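Local coordinates for protein epidermin leader peptide processing serine protease EpiP (Staphylococcus aureus subsp. aureus, PDB 3QFH) that probably cleaves the leader peptide from the precursor of the lantibiotic epidermin, acting as a subtilisin-like serine endopeptidase, at residues A[319-324]-A[345-350]; A[281-286]-A[292-297]; A[387-392]-A[411-416]. All coordinates share one frame; numbering follows the deposited sequence.

How the interactions relate
All three contacts lie in the subtilase part of the chain and follow one another in sequence. None touches another; interactions 1 and 3 approach closest, at about 8 Å between nearest atoms. Interaction 1 is a surface contact and is polar: an amide beside a tyrosine ring, with a bridging water. Interaction 2 is partly buried and mixed, with a glutamine spanning an aspartate and an isoleucine. Interaction 3 is buried and wholly apolar between two helices. Strand 338-341 relates two of them: it pairs with the start of 319-324, and its side chains touch Val389 and Leu413 of interaction 3.

Interaction 1 (A[319-324]-A[345-350]); sequences TDQKSN and FAYLNQ
Gln321 lays its side-chain amide beside the ring of Tyr347. The amide nitrogen does the touching: Gln321 NE2 lies 3.4 Å from Tyr347 CE2. It comes in obliquely, with the amide and ring planes 42° apart. No direct hydrogen bond crosses between the segments. Instead a water bridges them. It accepts from Gln321 NE2 at 3.2 Å and is hydrogen-bonded to Tyr347 OH at 2.6 Å, at the ring edge and in the ring plane. The amide nitrogen thus stays beside the CE2 corner, and only the water links it to the hydroxyl. The glutamine gets there by folding. Its CG sits between the backbone N and the carbonyl carbon (chi1 70°), and a second bend (chi2 -74°) swings the amide toward the helix. Lys322 runs roughly at right angles to the tyrosine, and its NZ stays 4.2 Å from Tyr347 OH, so this is a loose neighbour.

The loop that presents these two side chains is tightly tied. Asp320 to Ser323 form a type I beta turn, closed by Ser323 N to Asp320 O at 3.1 Å. Asp320 OD1 accepts two backbone N-H groups, from Lys322 N and from Asn324 N, each at 2.9 Å. They come from well out of the carboxylate plane, on opposite faces, and the first makes an Asx turn. This helps to fix the aspartate and the loop.

The contact lies at the surface. It joins the loop after strand 314-319 to the first turn of helix 346-358, where Phe345 is the N-cap. Glu365 accepts from the backbone N of Tyr347 and Leu348. Gln321 also touches Trp103 of helix 103-108, while Tyr347 meets Tyr361 and packs on Trp356 further along its own helix.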
ATOM      1  N   THR A 319      -1.551 -13.842  -7.369  1.00 22.73           N
ATOM      2  CA  THR A 319      -1.807 -15.128  -8.008  1.00 24.18           C
ATOM      3  C   THR A 319      -3.282 -15.229  -8.484  1.00 23.88           C
ATOM      4  O   THR A 319      -4.182 -14.555  -7.969  1.00 20.50           O
ATOM      5  CB  THR A 319      -1.498 -16.325  -7.044  1.00 25.24           C
ATOM      6  OG1 THR A 319      -2.250 -16.186  -5.835  1.00 27.92           O
ATOM      7  CG2 THR A 319      -0.011 -16.402  -6.680  1.00 23.47           C
ATOM      8  N   ASP A 320      -3.529 -16.090  -9.461  1.00 24.56           N
ATOM      9  CA  ASP A 320      -4.880 -16.304  -9.952  1.00 25.36           C
ATOM     10  C   ASP A 320      -5.539 -17.470  -9.204  1.00 26.72           C
ATOM     11  O   ASP A 320      -5.007 -17.929  -8.188  1.00 27.59           O
ATOM     12  CB  ASP A 320      -4.890 -16.482 -11.484  1.00 26.86           C
ATOM     13  CG  ASP A 320      -4.231 -17.768 -11.943  1.00 27.92           C
ATOM     14  OD1 ASP A 320      -3.917 -18.628 -11.093  1.00 31.49           O
ATOM     15  OD2 ASP A 320      -4.070 -17.935 -13.174  1.00 32.58           O
ATOM     16  N   GLN A 321      -6.705 -17.933  -9.670  1.00 27.77           N
ATOM     17  CA  GLN A 321      -7.426 -18.998  -8.981  1.00 28.58           C
ATOM     18  C   GLN A 321      -6.763 -20.377  -9.078  1.00 30.37           C
ATOM     19  O   GLN A 321      -7.127 -21.277  -8.329  1.00 30.05           O
ATOM     20  CB  GLN A 321      -8.896 -19.094  -9.418  1.00 29.81           C
ATOM     21  CG  GLN A 321      -9.164 -19.605 -10.849  1.00 29.81           C
ATOM     22  CD  GLN A 321      -8.848 -18.592 -11.898  1.00 30.08           C
ATOM     23  OE1 GLN A 321      -8.224 -17.563 -11.610  1.00 29.19           O
ATOM     24  NE2 GLN A 321      -9.273 -18.860 -13.133  1.00 30.09           N
ATOM     25  N   LYS A 322      -5.837 -20.558 -10.015  1.00 31.65           N
ATOM     26  CA  LYS A 322      -5.074 -21.816 -10.104  1.00 32.44           C
ATOM     27  C   LYS A 322      -3.690 -21.682  -9.432  1.00 32.13           C
ATOM     28  O   LYS A 322      -2.788 -22.468  -9.678  1.00 30.46           O
ATOM     29  CB  LYS A 322      -4.938 -22.228 -11.571  1.00 35.05           C
ATOM     30  CG  LYS A 322      -6.288 -22.640 -12.167  1.00 37.11           C
ATOM     31  CD  LYS A 322      -6.222 -22.956 -13.640  1.00 45.62           C
ATOM     32  CE  LYS A 322      -7.393 -23.875 -14.046  1.00 48.97           C
ATOM     33  NZ  LYS A 322      -8.717 -23.458 -13.465  1.00 49.91           N
ATOM     34  N   SER A 323      -3.548 -20.676  -8.566  1.00 31.75           N
ATOM     35  CA  SER A 323      -2.302 -20.389  -7.861  1.00 32.46           C
ATOM     36  C   SER A 323      -1.121 -20.018  -8.776  1.00 32.00           C
ATOM     37  O   SER A 323       0.011 -20.005  -8.327  1.00 29.76           O
ATOM     38  CB  SER A 323      -1.940 -21.530  -6.901  1.00 34.34           C
ATOM     39  OG  SER A 323      -2.769 -21.470  -5.746  1.00 39.44           O
ATOM     40  N   ASN A 324      -1.396 -19.701 -10.048  1.00 31.30           N
ATOM     41  CA  ASN A 324      -0.353 -19.245 -10.973  1.00 31.16           C
ATOM     42  C   ASN A 324      -0.241 -17.728 -10.881  1.00 30.21           C
ATOM     43  O   ASN A 324      -1.209 -17.059 -10.539  1.00 29.93           O
ATOM     44  CB  ASN A 324      -0.676 -19.662 -12.408  1.00 33.05           C
ATOM     45  CG  ASN A 324      -0.673 -21.174 -12.597  1.00 34.70           C
ATOM     46  OD1 ASN A 324      -0.046 -21.901 -11.840  1.00 40.31           O
ATOM     47  ND2 ASN A 324      -1.344 -21.640 -13.632  1.00 40.36           N
ATOM     48  N   PHE A 345      -7.572 -11.868 -15.513  1.00 29.02           N
ATOM     49  CA  PHE A 345      -8.511 -11.504 -16.569  1.00 29.38           C
ATOM     50  C   PHE A 345      -8.303 -12.412 -17.768  1.00 29.95           C
ATOM     51  O   PHE A 345      -8.753 -12.092 -18.870  1.00 30.06           O
ATOM     52  CB  PHE A 345      -8.384 -10.023 -16.981  1.00 30.71           C
ATOM     53  CG  PHE A 345      -8.837  -9.064 -15.913  1.00 28.76           C
ATOM     54  CD1 PHE A 345     -10.169  -8.943 -15.605  1.00 31.07           C
ATOM     55  CD2 PHE A 345      -7.929  -8.292 -15.224  1.00 32.96           C
ATOM     56  CE1 PHE A 345     -10.596  -8.073 -14.591  1.00 32.58           C
ATOM     57  CE2 PHE A 345      -8.346  -7.414 -14.232  1.00 34.08           C
ATOM     58  CZ  PHE A 345      -9.683  -7.306 -13.923  1.00 33.49           C
ATOM     59  N   ALA A 346      -7.657 -13.564 -17.546  1.00 29.53           N
ATOM     60  CA  ALA A 346      -7.395 -14.521 -18.635  1.00 31.30           C
ATOM     61  C   ALA A 346      -8.685 -14.946 -19.323  1.00 30.73           C
ATOM     62  O   ALA A 346      -8.760 -14.984 -20.528  1.00 33.80           O
ATOM     63  CB  ALA A 346      -6.640 -15.735 -18.120  1.00 31.01           C
ATOM     64  N   TYR A 347      -9.708 -15.262 -18.540  1.00 31.44           N
ATOM     65  CA  TYR A 347     -10.976 -15.666 -19.105  1.00 31.91           C
ATOM     66  C   TYR A 347     -11.625 -14.577 -19.937  1.00 31.51           C
ATOM     67  O   TYR A 347     -12.164 -14.855 -21.002  1.00 33.32           O
ATOM     68  CB  TYR A 347     -11.961 -16.068 -18.026  1.00 31.89           C
ATOM     69  CG  TYR A 347     -11.738 -17.416 -17.427  1.00 32.96           C
ATOM     70  CD1 TYR A 347     -11.489 -18.544 -18.236  1.00 36.08           C
ATOM     71  CD2 TYR A 347     -11.892 -17.604 -16.070  1.00 29.27           C
ATOM     72  CE1 TYR A 347     -11.333 -19.797 -17.672  1.00 34.64           C
ATOM     73  CE2 TYR A 347     -11.755 -18.837 -15.507  1.00 28.85           C
ATOM     74  CZ  TYR A 347     -11.476 -19.925 -16.295  1.00 32.19           C
ATOM     75  OH  TYR A 347     -11.342 -21.126 -15.682  1.00 32.28           O
ATOM     76  N   LEU A 348     -11.589 -13.353 -19.431  1.00 31.36           N
ATOM     77  CA  LEU A 348     -12.156 -12.201 -20.119  1.00 32.77           C
ATOM     78  C   LEU A 348     -11.485 -12.028 -21.458  1.00 34.70           C
ATOM     79  O   LEU A 348     -12.151 -11.883 -22.486  1.00 34.09           O
ATOM     80  CB  LEU A 348     -12.006 -10.932 -19.273  1.00 32.24           C
ATOM     81  CG  LEU A 348     -12.390  -9.596 -19.928  1.00 34.59           C
ATOM     82  CD1 LEU A 348     -13.832  -9.627 -20.374  1.00 29.21           C
ATOM     83  CD2 LEU A 348     -12.134  -8.440 -18.960  1.00 32.76           C
ATOM     84  N   ASN A 349     -10.160 -12.085 -21.452  1.00 36.40           N
ATOM     85  CA  ASN A 349      -9.398 -11.962 -22.696  1.00 38.06           C
ATOM     86  C   ASN A 349      -9.649 -13.141 -23.641  1.00 39.99           C
ATOM     87  O   ASN A 349      -9.611 -12.973 -24.852  1.00 39.79           O
ATOM     88  CB  ASN A 349      -7.902 -11.822 -22.395  1.00 38.57           C
ATOM     89  CG  ASN A 349      -7.580 -10.544 -21.596  1.00 39.61           C
ATOM     90  OD1 ASN A 349      -8.106  -9.476 -21.887  1.00 45.10           O
ATOM     91  ND2 ASN A 349      -6.710 -10.662 -20.603  1.00 40.93           N
ATOM     92  N   GLN A 350      -9.918 -14.328 -23.100  1.00 40.41           N
ATOM     93  CA  GLN A 350     -10.159 -15.513 -23.945  1.00 40.73           C
ATOM     94  C   GLN A 350     -11.585 -15.589 -24.502  1.00 40.96           C
ATOM     95  O   GLN A 350     -11.783 -15.994 -25.645  1.00 41.24           O
ATOM     96  CB  GLN A 350      -9.871 -16.810 -23.163  1.00 41.49           C
ATOM     97  CG  GLN A 350     -10.252 -18.091 -23.928  1.00 45.51           C
ATOM     98  CD  GLN A 350     -10.068 -19.380 -23.130  1.00 49.31           C
ATOM     99  OE1 GLN A 350      -9.806 -19.369 -21.918  1.00 48.63           O
ATOM    100  NE2 GLN A 350     -10.230 -20.508 -23.814  1.00 48.51           N
TER
HETATM  101  O   HOH W   1     -10.976 -21.586 -13.126  1.00 32.20           O

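Interaction 2 (A[281-286]-A[292-297]); sequences DGIDVN and KLQREY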
ATOM      1  N   ASP A 281       1.673  -4.170 -14.008  1.00 33.07           N
ATOM      2  CA  ASP A 281       1.979  -4.032 -15.434  1.00 34.42           C
ATOM      3  C   ASP A 281       2.613  -5.259 -16.034  1.00 34.24           C
ATOM      4  O   ASP A 281       3.089  -5.225 -17.160  1.00 34.16           O
ATOM      5  CB  ASP A 281       2.870  -2.819 -15.620  1.00 35.14           C
ATOM      6  CG  ASP A 281       2.183  -1.553 -15.182  1.00 38.87           C
ATOM      7  OD1 ASP A 281       1.098  -1.266 -15.709  1.00 42.84           O
ATOM      8  OD2 ASP A 281       2.714  -0.849 -14.309  1.00 46.47           O
ATOM      9  N   GLY A 282       2.635  -6.347 -15.273  1.00 33.93           N
ATOM     10  CA  GLY A 282       3.204  -7.601 -15.741  1.00 34.35           C
ATOM     11  C   GLY A 282       4.655  -7.517 -16.175  1.00 35.46           C
ATOM     12  O   GLY A 282       5.076  -8.229 -17.087  1.00 36.94           O
ATOM     13  N   ILE A 283       5.446  -6.673 -15.530  1.00 34.89           N
ATOM     14  CA  ILE A 283       6.835  -6.560 -15.955  1.00 35.61           C
ATOM     15  C   ILE A 283       7.850  -7.121 -14.939  1.00 34.71           C
ATOM     16  O   ILE A 283       7.624  -7.100 -13.718  1.00 31.79           O
ATOM     17  CB  ILE A 283       7.203  -5.102 -16.312  1.00 36.71           C
ATOM     18  CG1 ILE A 283       7.317  -4.232 -15.070  1.00 38.43           C
ATOM     19  CG2 ILE A 283       6.191  -4.501 -17.292  1.00 37.61           C
ATOM     20  CD1 ILE A 283       7.570  -2.779 -15.409  1.00 46.36           C
ATOM     21  N   ASP A 284       8.937  -7.666 -15.478  1.00 35.12           N
ATOM     22  CA  ASP A 284      10.064  -8.135 -14.686  1.00 35.66           C
ATOM     23  C   ASP A 284      10.810  -6.849 -14.350  1.00 35.69           C
ATOM     24  O   ASP A 284      11.411  -6.212 -15.233  1.00 34.82           O
ATOM     25  CB  ASP A 284      10.943  -9.092 -15.503  1.00 36.83           C
ATOM     26  CG  ASP A 284      12.142  -9.647 -14.704  1.00 39.35           C
ATOM     27  OD1 ASP A 284      12.643 -10.717 -15.092  1.00 47.98           O
ATOM     28  OD2 ASP A 284      12.588  -9.040 -13.702  1.00 41.51           O
ATOM     29  N   VAL A 285      10.781  -6.467 -13.081  1.00 34.90           N
ATOM     30  CA  VAL A 285      11.374  -5.202 -12.671  1.00 36.42           C
ATOM     31  C   VAL A 285      12.892  -5.109 -12.850  1.00 38.18           C
ATOM     32  O   VAL A 285      13.451  -4.050 -12.644  1.00 36.97           O
ATOM     33  CB  VAL A 285      11.031  -4.853 -11.239  1.00 35.17           C
ATOM     34  CG1 VAL A 285       9.517  -4.678 -11.099  1.00 35.48           C
ATOM     35  CG2 VAL A 285      11.594  -5.914 -10.292  1.00 34.18           C
ATOM     36  N   ASN A 286      13.550  -6.211 -13.193  1.00 40.54           N
ATOM     37  CA  ASN A 286      14.989  -6.181 -13.443  1.00 43.80           C
ATOM     38  C   ASN A 286      15.304  -5.687 -14.830  1.00 46.60           C
ATOM     39  O   ASN A 286      16.441  -5.340 -15.109  1.00 48.78           O
ATOM     40  CB  ASN A 286      15.591  -7.546 -13.204  1.00 44.41           C
ATOM     41  CG  ASN A 286      15.545  -7.920 -11.760  1.00 43.73           C
ATOM     42  OD1 ASN A 286      16.062  -7.201 -10.923  1.00 45.93           O
ATOM     43  ND2 ASN A 286      14.915  -9.035 -11.451  1.00 48.69           N
ATOM     44  N   LYS A 292      11.633   2.079 -17.749  1.00 51.68           N
ATOM     45  CA  LYS A 292      11.701   3.443 -18.311  1.00 53.52           C
ATOM     46  C   LYS A 292      10.508   3.717 -19.225  1.00 54.04           C
ATOM     47  O   LYS A 292       9.996   4.828 -19.277  1.00 54.24           O
ATOM     48  CB  LYS A 292      12.986   3.658 -19.107  1.00 54.23           C
ATOM     49  CG  LYS A 292      14.271   3.452 -18.325  1.00 57.00           C
ATOM     50  CD  LYS A 292      15.485   3.848 -19.162  1.00 61.40           C
ATOM     51  CE  LYS A 292      16.776   3.263 -18.600  1.00 63.70           C
ATOM     52  NZ  LYS A 292      17.030   3.628 -17.179  1.00 63.59           N
ATOM     53  N   LEU A 293      10.066   2.683 -19.928  1.00 54.40           N
ATOM     54  CA  LEU A 293       8.936   2.783 -20.838  1.00 56.08           C
ATOM     55  C   LEU A 293       7.613   3.135 -20.119  1.00 55.44           C
ATOM     56  O   LEU A 293       6.668   3.601 -20.752  1.00 55.95           O
ATOM     57  CB  LEU A 293       8.801   1.469 -21.615  1.00 56.51           C
ATOM     58  CG  LEU A 293       8.060   1.532 -22.940  1.00 59.16           C
ATOM     59  CD1 LEU A 293       8.725   2.554 -23.862  1.00 61.05           C
ATOM     60  CD2 LEU A 293       8.054   0.153 -23.572  1.00 60.69           C
ATOM     61  N   GLN A 294       7.551   2.921 -18.803  1.00 54.42           N
ATOM     62  CA  GLN A 294       6.355   3.262 -18.023  1.00 54.23           C
ATOM     63  C   GLN A 294       6.216   4.774 -17.815  1.00 55.42           C
ATOM     64  O   GLN A 294       5.113   5.272 -17.577  1.00 54.95           O
ATOM     65  CB  GLN A 294       6.348   2.542 -16.666  1.00 52.78           C
ATOM     66  CG  GLN A 294       6.453   1.034 -16.779  1.00 52.78           C
ATOM     67  CD  GLN A 294       5.438   0.462 -17.754  1.00 54.13           C
ATOM     68  OE1 GLN A 294       4.262   0.822 -17.725  1.00 53.81           O
ATOM     69  NE2 GLN A 294       5.892  -0.430 -18.622  1.00 55.66           N
ATOM     70  N   ARG A 295       7.331   5.497 -17.882  1.00 56.75           N
ATOM     71  CA  ARG A 295       7.316   6.955 -17.758  1.00 58.88           C
ATOM     72  C   ARG A 295       7.734   7.621 -19.066  1.00 61.63           C
ATOM     73  O   ARG A 295       7.946   8.836 -19.098  1.00 62.83           O
ATOM     74  CB  ARG A 295       8.264   7.420 -16.638  1.00 58.11           C
ATOM     75  CG  ARG A 295       7.833   7.048 -15.249  1.00 56.03           C
ATOM     76  CD  ARG A 295       6.545   7.764 -14.807  1.00 56.02           C
ATOM     77  NE  ARG A 295       6.681   9.221 -14.753  1.00 55.00           N
ATOM     78  CZ  ARG A 295       7.272   9.901 -13.768  1.00 55.86           C
ATOM     79  NH1 ARG A 295       7.324  11.228 -13.813  1.00 55.69           N
ATOM     80  NH2 ARG A 295       7.819   9.272 -12.738  1.00 56.32           N
ATOM     81  N   GLU A 296       7.847   6.834 -20.138  1.00 64.02           N
ATOM     82  CA  GLU A 296       8.287   7.346 -21.438  1.00 67.01           C
ATOM     83  C   GLU A 296       9.524   8.213 -21.201  1.00 67.99           C
ATOM     84  O   GLU A 296       9.610   9.346 -21.672  1.00 68.90           O
ATOM     85  CB  GLU A 296       7.170   8.158 -22.106  1.00 68.11           C
ATOM     86  CG  GLU A 296       5.827   7.418 -22.204  1.00 69.39           C
ATOM     87  CD  GLU A 296       4.742   8.245 -22.882  1.00 72.13           C
ATOM     88  OE1 GLU A 296       5.033   9.381 -23.309  1.00 72.99           O
ATOM     89  OE2 GLU A 296       3.596   7.753 -22.991  1.00 73.52           O
ATOM     90  N   TYR A 297      10.479   7.655 -20.467  1.00 67.66           N
ATOM     91  CA  TYR A 297      11.672   8.376 -20.060  1.00 68.66           C
ATOM     92  C   TYR A 297      12.903   8.040 -20.899  1.00 69.93           C
ATOM     93  O   TYR A 297      13.251   6.868 -21.046  1.00 69.79           O
ATOM     94  CB  TYR A 297      11.926   8.050 -18.593  1.00 67.73           C
ATOM     95  CG  TYR A 297      13.154   8.674 -17.999  1.00 68.23           C
ATOM     96  CD1 TYR A 297      13.147   9.999 -17.576  1.00 67.53           C
ATOM     97  CD2 TYR A 297      14.315   7.928 -17.820  1.00 68.35           C
ATOM     98  CE1 TYR A 297      14.273  10.573 -17.012  1.00 67.89           C
ATOM     99  CE2 TYR A 297      15.439   8.490 -17.256  1.00 68.33           C
ATOM    100  CZ  TYR A 297      15.414   9.813 -16.849  1.00 67.19           C
ATOM    101  OH  TYR A 297      16.530  10.378 -16.285  1.00 66.81           O
TER
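Lys292 O accepts two backbone N-H groups, and the turn they tie presents Gln294 to Asp281 and Ile283. Arg295 N and Tyr297 N each lie 3.1 Å from Lys292 O and reach it from opposite faces of the carbonyl. The bond from Arg295 closes a type I beta turn.

Gln294 makes the whole contact from its side. Its chain bends at chi2 (-51°), so the aliphatic part and the amide meet different partners. Gln294 CG rests 4.2 Å from Ile283 CD1. Gln294 OE1 lies 4.1 Å from Asp281 CG, with the amide and carboxylate planes 21° apart. This is a loose approach of two acceptor groups, and no hydrogen bond links them. The polar ends are held by others: Gln294 NE2 donates to Lys290 O, and Asp281 OD2 is bonded to Tyr238 OH.

Further on, Asp284 OD2 accepts from Asn286 N at 3.0 Å in an Asx turn.

The contact joins the loops at the two ends of the short helix 288-292. Only the start of 281-286 adjoins the AAGN sequence at the end of strand 273-277, whose asparagine in subtilases typically helps form the oxyanion hole.

Interaction 3 (A[387-392]-A[411-416]); sequences PKVSGA and ELLYQH. With SO4 (sulfate ion), chain M.
Leu413 reaches from helix 406-416 toward helix 382-400 and touches two residues there with its two methyl branches. Leu413 CD2 meets Val389 CG1 at 3.8 Å. Leu413 CD1 lies 4.4 Å from Ala392 CB, a looser contact one helical turn further on. The leucine thus straddles neighbouring positions on one helix face. Its CG is anti to the backbone N (chi1 175°), which sends the fork outward to the other helix. Val389 crosses it at about a right angle. The valine turns CG1 to the leucine, with that methyl also anti to its backbone N (chi1 173°). Ala392 points its CB at the leucine. Consistent with its small side chain, Leu413 CA and Ala392 CA are the closest CA pair of the two segments, 8.0 Å apart.

Helix 382-400 begins in the GTSxAxP sequence of subtilases. Pro387 is the proline of that sequence, and the serine within it is probably the catalytic nucleophile. Helix 406-416 packs against this helix from Val389 on, two residues after the proline. All three touching residues are buried and purely apolar. Leu413 also packs on Leu393, Ile396 and Leu433, and both Val389 and Leu413 touch Ile338 of strand 338-341.

Away from this contact, Gln415 NE2 makes a weak hydrogen bond of 3.4 Å to O1 of a sulfate, probably from the crystallisation liquor. His430 ND1 also bonds this ion.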
ATOM      1  N   PRO A 387      -3.496  -6.833   0.924  1.00 22.66           N
ATOM      2  CA  PRO A 387      -4.172  -6.805   2.230  1.00 22.83           C
ATOM      3  C   PRO A 387      -4.285  -8.157   2.893  1.00 23.70           C
ATOM      4  O   PRO A 387      -4.390  -8.215   4.138  1.00 22.09           O
ATOM      5  CB  PRO A 387      -5.569  -6.239   1.908  1.00 22.68           C
ATOM      6  CG  PRO A 387      -5.691  -6.342   0.415  1.00 21.64           C
ATOM      7  CD  PRO A 387      -4.306  -6.174  -0.107  1.00 21.87           C
ATOM      8  N   LYS A 388      -4.261  -9.230   2.091  1.00 22.06           N
ATOM      9  CA  LYS A 388      -4.296 -10.599   2.625  1.00 22.51           C
ATOM     10  C   LYS A 388      -3.033 -10.901   3.441  1.00 23.39           C
ATOM     11  O   LYS A 388      -3.092 -11.516   4.528  1.00 23.76           O
ATOM     12  CB  LYS A 388      -4.470 -11.621   1.487  1.00 22.95           C
ATOM     13  CG  LYS A 388      -5.820 -11.555   0.770  1.00 24.00           C
ATOM     14  CD  LYS A 388      -5.947 -12.702  -0.240  1.00 31.40           C
ATOM     15  CE  LYS A 388      -7.307 -12.709  -0.930  1.00 33.31           C
ATOM     16  NZ  LYS A 388      -7.495 -11.491  -1.738  1.00 32.22           N
ATOM     17  N   VAL A 389      -1.895 -10.438   2.919  1.00 23.74           N
ATOM     18  CA  VAL A 389      -0.616 -10.579   3.581  1.00 22.10           C
ATOM     19  C   VAL A 389      -0.564  -9.671   4.801  1.00 23.21           C
ATOM     20  O   VAL A 389      -0.076 -10.092   5.860  1.00 23.51           O
ATOM     21  CB  VAL A 389       0.562 -10.294   2.633  1.00 22.58           C
ATOM     22  CG1 VAL A 389       1.898 -10.270   3.389  1.00 20.94           C
ATOM     23  CG2 VAL A 389       0.587 -11.323   1.482  1.00 21.30           C
ATOM     24  N   SER A 390      -1.056  -8.433   4.682  1.00 23.96           N
ATOM     25  CA  SER A 390      -1.065  -7.529   5.849  1.00 22.45           C
ATOM     26  C   SER A 390      -1.895  -8.146   6.977  1.00 23.49           C
ATOM     27  O   SER A 390      -1.489  -8.155   8.153  1.00 22.75           O
ATOM     28  CB  SER A 390      -1.634  -6.144   5.515  1.00 23.23           C
ATOM     29  OG  SER A 390      -0.816  -5.437   4.596  1.00 24.77           O
ATOM     30  N   GLY A 391      -3.083  -8.617   6.636  1.00 21.79           N
ATOM     31  CA  GLY A 391      -3.943  -9.271   7.624  1.00 22.32           C
ATOM     32  C   GLY A 391      -3.276 -10.460   8.292  1.00 21.97           C
ATOM     33  O   GLY A 391      -3.372 -10.629   9.511  1.00 22.61           O
ATOM     34  N   ALA A 392      -2.591 -11.281   7.490  1.00 21.73           N
ATOM     35  CA  ALA A 392      -1.887 -12.454   7.987  1.00 20.94           C
ATOM     36  C   ALA A 392      -0.809 -12.070   9.004  1.00 23.71           C
ATOM     37  O   ALA A 392      -0.680 -12.712  10.079  1.00 22.46           O
ATOM     38  CB  ALA A 392      -1.274 -13.265   6.799  1.00 21.48           C
ATOM     39  N   GLU A 411       9.602 -13.322   9.230  1.00 28.51           N
ATOM     40  CA  GLU A 411      10.318 -14.585   9.020  1.00 31.00           C
ATOM     41  C   GLU A 411       9.420 -15.799   9.198  1.00 29.12           C
ATOM     42  O   GLU A 411       9.576 -16.777   8.494  1.00 27.75           O
ATOM     43  CB  GLU A 411      11.579 -14.689   9.902  1.00 32.39           C
ATOM     44  CG  GLU A 411      12.640 -13.656   9.479  1.00 40.52           C
ATOM     45  CD  GLU A 411      12.967 -13.729   7.959  1.00 46.15           C
ATOM     46  OE1 GLU A 411      13.237 -14.843   7.458  1.00 51.18           O
ATOM     47  OE2 GLU A 411      12.952 -12.677   7.275  1.00 47.92           O
ATOM     48  N   LEU A 412       8.488 -15.735  10.140  1.00 28.54           N
ATOM     49  CA  LEU A 412       7.545 -16.821  10.331  1.00 28.02           C
ATOM     50  C   LEU A 412       6.638 -16.907   9.075  1.00 28.02           C
ATOM     51  O   LEU A 412       6.420 -17.996   8.522  1.00 26.82           O
ATOM     52  CB  LEU A 412       6.755 -16.615  11.625  1.00 29.15           C
ATOM     53  CG  LEU A 412       5.887 -17.788  12.086  1.00 28.12           C
ATOM     54  CD1 LEU A 412       5.712 -17.767  13.607  1.00 29.52           C
ATOM     55  CD2 LEU A 412       4.532 -17.834  11.354  1.00 21.42           C
ATOM     56  N   LEU A 413       6.167 -15.758   8.600  1.00 26.42           N
ATOM     57  CA  LEU A 413       5.353 -15.716   7.388  1.00 27.31           C
ATOM     58  C   LEU A 413       6.116 -16.378   6.232  1.00 27.58           C
ATOM     59  O   LEU A 413       5.610 -17.277   5.571  1.00 28.00           O
ATOM     60  CB  LEU A 413       4.977 -14.263   7.033  1.00 25.90           C
ATOM     61  CG  LEU A 413       4.218 -14.041   5.721  1.00 29.15           C
ATOM     62  CD1 LEU A 413       2.792 -14.531   5.838  1.00 27.64           C
ATOM     63  CD2 LEU A 413       4.225 -12.580   5.291  1.00 31.74           C
ATOM     64  N   TYR A 414       7.357 -15.959   6.023  1.00 27.84           N
ATOM     65  CA  TYR A 414       8.131 -16.479   4.910  1.00 29.71           C
ATOM     66  C   TYR A 414       8.486 -17.961   4.964  1.00 30.83           C
ATOM     67  O   TYR A 414       8.503 -18.623   3.924  1.00 32.12           O
ATOM     68  CB  TYR A 414       9.435 -15.689   4.722  1.00 29.91           C
ATOM     69  CG  TYR A 414       9.267 -14.238   4.294  1.00 32.61           C
ATOM     70  CD1 TYR A 414       8.077 -13.780   3.718  1.00 31.69           C
ATOM     71  CD2 TYR A 414      10.357 -13.365   4.330  1.00 33.56           C
ATOM     72  CE1 TYR A 414       7.942 -12.462   3.290  1.00 33.20           C
ATOM     73  CE2 TYR A 414      10.240 -12.051   3.883  1.00 34.89           C
ATOM     74  CZ  TYR A 414       9.028 -11.610   3.361  1.00 34.01           C
ATOM     75  OH  TYR A 414       8.907 -10.315   2.941  1.00 33.78           O
ATOM     76  N   GLN A 415       8.796 -18.461   6.157  1.00 30.90           N
ATOM     77  CA  GLN A 415       9.241 -19.834   6.334  1.00 32.25           C
ATOM     78  C   GLN A 415       8.149 -20.825   6.663  1.00 31.73           C
ATOM     79  O   GLN A 415       8.277 -21.975   6.299  1.00 29.92           O
ATOM     80  CB  GLN A 415      10.310 -19.899   7.436  1.00 33.27           C
ATOM     81  CG  GLN A 415      11.545 -19.072   7.149  1.00 38.48           C
ATOM     82  CD  GLN A 415      12.256 -19.509   5.880  1.00 44.97           C
ATOM     83  OE1 GLN A 415      12.346 -20.707   5.577  1.00 51.33           O
ATOM     84  NE2 GLN A 415      12.772 -18.541   5.133  1.00 44.97           N
ATOM     85  N   HIS A 416       7.103 -20.392   7.367  1.00 31.25           N
ATOM     86  CA  HIS A 416       6.012 -21.298   7.756  1.00 33.34           C
ATOM     87  C   HIS A 416       4.627 -20.832   7.344  1.00 32.15           C
ATOM     88  O   HIS A 416       3.660 -21.509   7.631  1.00 35.38           O
ATOM     89  CB  HIS A 416       6.011 -21.499   9.284  1.00 33.80           C
ATOM     90  CG  HIS A 416       7.330 -21.946   9.824  1.00 36.70           C
ATOM     91  ND1 HIS A 416       7.695 -23.274   9.887  1.00 38.55           N
ATOM     92  CD2 HIS A 416       8.391 -21.237  10.280  1.00 35.13           C
ATOM     93  CE1 HIS A 416       8.916 -23.365  10.384  1.00 39.39           C
ATOM     94  NE2 HIS A 416       9.362 -22.145  10.627  1.00 38.85           N
TER
HETATM   95  S   SO4 M 459      12.693 -20.578   1.319  1.00 53.03           S
HETATM   96  O1  SO4 M 459      13.651 -19.823   2.128  1.00 54.46           O
HETATM   97  O2  SO4 M 459      13.336 -21.664   0.594  1.00 47.68           O
HETATM   98  O3  SO4 M 459      11.645 -21.090   2.190  1.00 50.82           O
HETATM   99  O4  SO4 M 459      12.090 -19.672   0.340  1.00 60.19           O